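PDB 2X8R: glycosyl hydrolase from Aspergillus fumigatus, which probably acts as a secreted family 25 lysozyme, cleaving the beta-1,4 links between N-acetylmuramic acid and N-acetylglucosamine in bacterial peptidoglycan. Local coordinates for residues A[5-10]-A[16-21]; A[83-88]-A[129-134]. All coordinates share one frame; numbering follows the deposited sequence.

Contact 1 (A[5-10]-A[16-21]); sequences QGFDIS and VNFEAA
Phe7 and Ile9 reach from the first barrel strand to pack against Val16, Phe18 and Ala21, the opening strand-to-helix packing of a beta-alpha-beta unit made by strand 3-9, helix 18-23 and strand 26-35. The far end of the Phe7 ring does the touching. Its CE1 meets Val16 CG1 at 3.8 Å, with the methyl lying at the ring edge close to its plane, and its CZ lies 3.8 Å from Ala21 CB. Phe7 CZ also approaches Phe18 CD1 at 4.0 Å. Two residues further along, the delta methyl of Ile9 closes on the edge of the other ring, with CD1 3.6 Å from Phe18 CZ. Val16 spans both strand residues: CG1 serves Phe7, while CG2 packs against Ile9 CD1 at 4.0 Å. The same CG1 methyl covers one face of the Phe18 ring near its centre, so the valine fills the angle between the two aromatics.

The alternation of the strand puts Phe7 and Ile9 on the helix side, whereas Asp8 turns to the other side, where its OD2 is hydrogen-bonded to Gln183. Around the apolar cluster, Val29 of strand 26-35 touches both Phe7 and Ile9, and His47 and Ala51 of helix 44-53 pack on Phe18. An extended second torsion (chi2 172°) carries Ile9 CD1 out to the Phe18 rim, where it lies almost evenly between CZ and CE1, 3.7 Å from Phe18 CE1.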
loop_
_atom_site.group_PDB
_atom_site.type_symbol
_atom_site.label_atom_id
_atom_site.label_comp_id
_atom_site.label_asym_id
_atom_site.label_seq_id
_atom_site.Cartn_x
_atom_site.Cartn_y
_atom_site.Cartn_z
ATOM N N GLN A 5 -3.024 -2.131 -15.067
ATOM C CA GLN A 5 -1.628 -1.814 -14.716
ATOM C C GLN A 5 -1.604 -0.587 -13.818
ATOM O O GLN A 5 -2.352 0.387 -14.013
ATOM C CB GLN A 5 -0.806 -1.522 -15.984
ATOM C CG GLN A 5 0.678 -1.115 -15.752
ATOM C CD GLN A 5 1.543 -2.278 -15.270
ATOM O OE1 GLN A 5 2.241 -2.170 -14.254
ATOM N NE2 GLN A 5 1.501 -3.400 -15.991
ATOM N N GLY A 6 -0.726 -0.631 -12.835
ATOM C CA GLY A 6 -0.426 0.540 -12.033
ATOM C C GLY A 6 1.011 0.429 -11.562
ATOM O O GLY A 6 1.807 -0.386 -12.097
ATOM N N PHE A 7 1.344 1.249 -10.576
ATOM C CA PHE A 7 2.727 1.274 -10.052
ATOM C C PHE A 7 2.796 1.943 -8.708
ATOM O O PHE A 7 1.793 2.458 -8.244
ATOM C CB PHE A 7 3.735 1.835 -11.086
ATOM C CG PHE A 7 3.591 3.324 -11.461
ATOM C CD1 PHE A 7 4.716 4.146 -11.398
ATOM C CD2 PHE A 7 2.411 3.851 -11.981
ATOM C CE1 PHE A 7 4.668 5.487 -11.775
ATOM C CE2 PHE A 7 2.324 5.211 -12.398
ATOM C CZ PHE A 7 3.458 6.032 -12.318
ATOM N N ASP A 8 3.953 1.861 -8.058
ATOM C CA ASP A 8 4.130 2.580 -6.793
ATOM C C ASP A 8 5.518 3.192 -6.753
ATOM O O ASP A 8 6.488 2.622 -7.285
ATOM C CB ASP A 8 3.849 1.681 -5.582
ATOM C CG ASP A 8 4.782 0.506 -5.531
ATOM O OD1 ASP A 8 5.902 0.651 -4.968
ATOM O OD2 ASP A 8 4.399 -0.548 -6.037
ATOM N N ILE A 9 5.603 4.344 -6.096
ATOM C CA ILE A 9 6.764 5.214 -6.160
ATOM C C ILE A 9 6.968 5.879 -4.805
ATOM O O ILE A 9 6.096 5.833 -3.958
ATOM C CB ILE A 9 6.620 6.298 -7.257
ATOM C CG1 ILE A 9 5.312 7.104 -7.067
ATOM C CG2 ILE A 9 6.692 5.637 -8.662
ATOM C CD1 ILE A 9 5.186 8.334 -8.017
ATOM N N SER A 10 8.140 6.479 -4.640
ATOM C CA SER A 10 8.551 7.149 -3.389
ATOM C C SER A 10 9.634 8.196 -3.725
ATOM O O SER A 10 9.936 8.459 -4.921
ATOM C CB SER A 10 9.107 6.125 -2.408
ATOM O OG SER A 10 10.406 5.601 -2.835
ATOM N N VAL A 16 8.850 11.619 -11.947
ATOM C CA VAL A 16 8.096 10.619 -12.668
ATOM C C VAL A 16 7.285 11.229 -13.804
ATOM O O VAL A 16 6.654 12.262 -13.640
ATOM C CB VAL A 16 7.176 9.802 -11.693
ATOM C CG1 VAL A 16 6.087 8.944 -12.500
ATOM C CG2 VAL A 16 8.059 8.954 -10.776
ATOM N N ASN A 17 7.347 10.610 -14.981
ATOM C CA ASN A 17 6.543 11.087 -16.100
ATOM C C ASN A 17 5.201 10.376 -16.035
ATOM O O ASN A 17 5.013 9.327 -16.639
ATOM C CB ASN A 17 7.232 10.773 -17.422
ATOM C CG ASN A 17 6.686 11.590 -18.559
ATOM O OD1 ASN A 17 7.460 12.092 -19.382
ATOM N ND2 ASN A 17 5.385 11.787 -18.588
ATOM N N PHE A 18 4.266 10.930 -15.273
ATOM C CA PHE A 18 2.951 10.310 -15.158
ATOM C C PHE A 18 2.178 10.240 -16.483
ATOM O O PHE A 18 1.446 9.287 -16.713
ATOM C CB PHE A 18 2.150 11.100 -14.120
ATOM C CG PHE A 18 2.730 11.020 -12.755
ATOM C CD1 PHE A 18 2.507 9.889 -11.962
ATOM C CD2 PHE A 18 3.515 12.071 -12.233
ATOM C CE1 PHE A 18 3.047 9.807 -10.683
ATOM C CE2 PHE A 18 4.080 11.985 -10.939
ATOM C CZ PHE A 18 3.835 10.847 -10.175
ATOM N N GLU A 19 2.347 11.237 -17.343
ATOM C CA GLU A 19 1.661 11.279 -18.636
ATOM C C GLU A 19 2.114 10.065 -19.442
ATOM O O GLU A 19 1.280 9.374 -20.034
ATOM C CB GLU A 19 2.035 12.563 -19.401
ATOM C CG GLU A 19 0.872 13.353 -19.894
ATOM C CD GLU A 19 0.106 13.942 -18.752
ATOM O OE1 GLU A 19 0.711 14.066 -17.666
ATOM O OE2 GLU A 19 -1.086 14.277 -18.908
ATOM N N ALA A 20 3.439 9.826 -19.449
ATOM C CA ALA A 20 4.013 8.667 -20.152
ATOM C C ALA A 20 3.525 7.336 -19.589
ATOM O O ALA A 20 3.202 6.403 -20.342
ATOM C CB ALA A 20 5.522 8.708 -20.141
ATOM N N ALA A 21 3.481 7.233 -18.256
ATOM C CA ALA A 21 2.938 6.013 -17.628
ATOM C C ALA A 21 1.491 5.793 -18.031
ATOM O O ALA A 21 1.105 4.674 -18.390
ATOM C CB ALA A 21 3.053 6.112 -16.119
#

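Contact 2 (A[83-88]-A[129-134]); sequences GGWSDD and ATSRWP
Trp85 holds its indole CG anti to the backbone N (chi1 172°), which sends the ring toward residues 130-132, while the first torsion of Arg132 (chi1 -67°) sets its CG over that ring. The result is a CH-pi contact: Arg132 CG sits 3.3 Å from the centroid of the six-membered ring of Trp85, almost straight above it. Beyond CG the chain passes over the benzo part, with CD 3.8 Å from Trp85 CH2, and bends at chi2 and chi3 fold it back so that NH1 comes down to 3.3 Å from Trp85 CZ2. It is no flat stack: the guanidinium stands nearly upright on the indole, the planes 85° apart, and presents an edge.

The polar ends turn to helix 201-209. Trp85 NE1 donates to Ala208 O and Arg132 NH2 to Leu207 O. Trp85 NE1 and Arg132 NH1, 3.5 Å apart, are two donors not bonded to each other; both are directed at Ala208 O, NH1 only weakly. The opposite face of the indole carries the backbone N of Asp87, so the ring is sandwiched between its own loop and the arginine chain.

Thr130 O approaches Trp85 CE3 at 3.4 Å. In an ST turn, Thr130 OG1 accepts from Arg132 N at 2.9 Å, tying it back across Ser131 to the last helical residue; the same hydroxyl is bonded to Tyr126 O.

This surface contact joins the loop between helix 71-79 and strand 95-97 to segment 129-134, which leads from helix 112-130 into strand 135-138. Tyr126 of helix 112-130 packs on Trp85, Leu79 of helix 71-79 touches Thr130, and helix 201-209 is the third element reached.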
loop_
_atom_site.group_PDB
_atom_site.type_symbol
_atom_site.label_atom_id
_atom_site.label_comp_id
_atom_site.label_asym_id
_atom_site.label_seq_id
_atom_site.Cartn_x
_atom_site.Cartn_y
_atom_site.Cartn_z
ATOM N N GLY A 83 -2.089 10.409 3.527
ATOM C CA GLY A 83 -2.767 9.130 3.611
ATOM C C GLY A 83 -4.287 9.232 3.639
ATOM O O GLY A 83 -4.936 8.209 3.687
ATOM N N GLY A 84 -4.842 10.455 3.550
ATOM C CA GLY A 84 -6.319 10.644 3.571
ATOM C C GLY A 84 -7.069 9.973 2.422
ATOM O O GLY A 84 -6.466 9.608 1.404
ATOM N N TRP A 85 -8.384 9.860 2.558
ATOM C CA TRP A 85 -9.202 9.282 1.450
ATOM C C TRP A 85 -10.536 9.971 1.446
ATOM O O TRP A 85 -11.110 10.257 2.527
ATOM C CB TRP A 85 -9.418 7.782 1.652
ATOM C CG TRP A 85 -10.382 7.200 0.673
ATOM C CD1 TRP A 85 -10.100 6.692 -0.552
ATOM C CD2 TRP A 85 -11.800 7.135 0.824
ATOM N NE1 TRP A 85 -11.251 6.304 -1.186
ATOM C CE2 TRP A 85 -12.317 6.574 -0.361
ATOM C CE3 TRP A 85 -12.686 7.505 1.849
ATOM C CZ2 TRP A 85 -13.702 6.346 -0.563
ATOM C CZ3 TRP A 85 -14.076 7.289 1.647
ATOM C CH2 TRP A 85 -14.562 6.717 0.441
ATOM N N SER A 86 -11.053 10.223 0.248
ATOM C CA SER A 86 -12.448 10.614 0.118
ATOM C C SER A 86 -12.936 9.984 -1.171
ATOM O O SER A 86 -12.123 9.601 -2.012
ATOM C CB SER A 86 -12.589 12.149 0.075
ATOM O OG SER A 86 -11.950 12.675 -1.096
ATOM N N ASP A 87 -14.268 9.871 -1.292
ATOM C CA ASP A 87 -14.944 9.360 -2.487
ATOM C C ASP A 87 -15.056 10.498 -3.535
ATOM O O ASP A 87 -16.132 10.999 -3.800
ATOM C CB ASP A 87 -16.320 8.736 -2.111
ATOM C CG ASP A 87 -17.063 8.171 -3.319
ATOM O OD1 ASP A 87 -16.377 7.815 -4.305
ATOM O OD2 ASP A 87 -18.332 8.105 -3.294
ATOM N N ASP A 88 -13.920 10.881 -4.121
ATOM C CA ASP A 88 -13.838 12.024 -5.058
ATOM C C ASP A 88 -13.526 11.641 -6.499
ATOM O O ASP A 88 -13.094 12.519 -7.272
ATOM C CB ASP A 88 -12.827 13.085 -4.582
ATOM C CG ASP A 88 -11.369 12.622 -4.687
ATOM O OD1 ASP A 88 -11.131 11.405 -4.903
ATOM O OD2 ASP A 88 -10.479 13.479 -4.526
ATOM N N ALA A 129 -11.140 6.888 10.867
ATOM C CA ALA A 129 -10.940 8.219 10.359
ATOM C C ALA A 129 -11.590 8.397 8.989
ATOM O O ALA A 129 -12.066 9.499 8.673
ATOM C CB ALA A 129 -9.470 8.512 10.235
ATOM N N THR A 130 -11.553 7.362 8.149
ATOM C CA THR A 130 -11.910 7.541 6.732
ATOM C C THR A 130 -13.153 6.829 6.226
ATOM O O THR A 130 -13.642 7.165 5.132
ATOM C CB THR A 130 -10.790 7.047 5.769
ATOM O OG1 THR A 130 -10.680 5.606 5.863
ATOM C CG2 THR A 130 -9.422 7.769 5.989
ATOM N N SER A 131 -13.603 5.843 7.011
ATOM C CA SER A 131 -14.668 4.885 6.672
ATOM C C SER A 131 -14.215 3.772 5.723
ATOM O O SER A 131 -15.018 2.884 5.344
ATOM C CB SER A 131 -15.965 5.559 6.169
ATOM O OG SER A 131 -15.888 5.924 4.802
ATOM N N ARG A 132 -12.931 3.792 5.379
ATOM C CA ARG A 132 -12.333 2.763 4.503
ATOM C C ARG A 132 -11.325 1.923 5.262
ATOM O O ARG A 132 -10.554 2.463 6.100
ATOM C CB ARG A 132 -11.653 3.437 3.292
ATOM C CG ARG A 132 -12.644 4.135 2.290
ATOM C CD ARG A 132 -13.778 3.223 1.809
ATOM N NE ARG A 132 -13.176 2.090 1.133
ATOM C CZ ARG A 132 -12.695 2.100 -0.101
ATOM N NH1 ARG A 132 -12.786 3.190 -0.861
ATOM N NH2 ARG A 132 -12.090 1.015 -0.556
ATOM N N TRP A 133 -11.340 0.603 4.984
ATOM C CA TRP A 133 -10.243 -0.251 5.419
ATOM C C TRP A 133 -9.058 0.078 4.515
ATOM O O TRP A 133 -9.203 0.106 3.280
ATOM C CB TRP A 133 -10.598 -1.767 5.323
ATOM C CG TRP A 133 -11.728 -2.089 6.244
ATOM C CD1 TRP A 133 -13.028 -2.312 5.890
ATOM C CD2 TRP A 133 -11.690 -2.100 7.687
ATOM N NE1 TRP A 133 -13.803 -2.485 7.029
ATOM C CE2 TRP A 133 -13.008 -2.352 8.136
ATOM C CE3 TRP A 133 -10.681 -1.885 8.638
ATOM C CZ2 TRP A 133 -13.334 -2.430 9.489
ATOM C CZ3 TRP A 133 -11.020 -1.959 10.008
ATOM C CH2 TRP A 133 -12.322 -2.250 10.400
ATOM N N PRO A 134 -7.863 0.278 5.102
ATOM C CA PRO A 134 -6.697 0.509 4.242
ATOM C C PRO A 134 -6.252 -0.764 3.513
ATOM O O PRO A 134 -6.567 -1.868 3.977
ATOM C CB PRO A 134 -5.600 0.910 5.232
ATOM C CG PRO A 134 -6.004 0.276 6.538
ATOM C CD PRO A 134 -7.511 0.214 6.547
#

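Both segments of contact 1 precede those of contact 2 in the sequence, and the two centres are 22 Å apart, with about 12 Å between nearest atoms. Both belong to the single barrel-like domain of this family 25 enzyme, built around one curled sheet. Contact 1 is buried and seats helix 18-23 on strand 3-9, next to strand 26-35. Contact 2 lies at the surface, among the connections leading into strands 95-97 and 135-138, which pair in parallel. Strand 57-63 links strand 26-35 to strand 95-97 within the sheet. Contact 1 thus packs a helix on the sheet, while contact 2 ties together connections outside it, and the two do not touch.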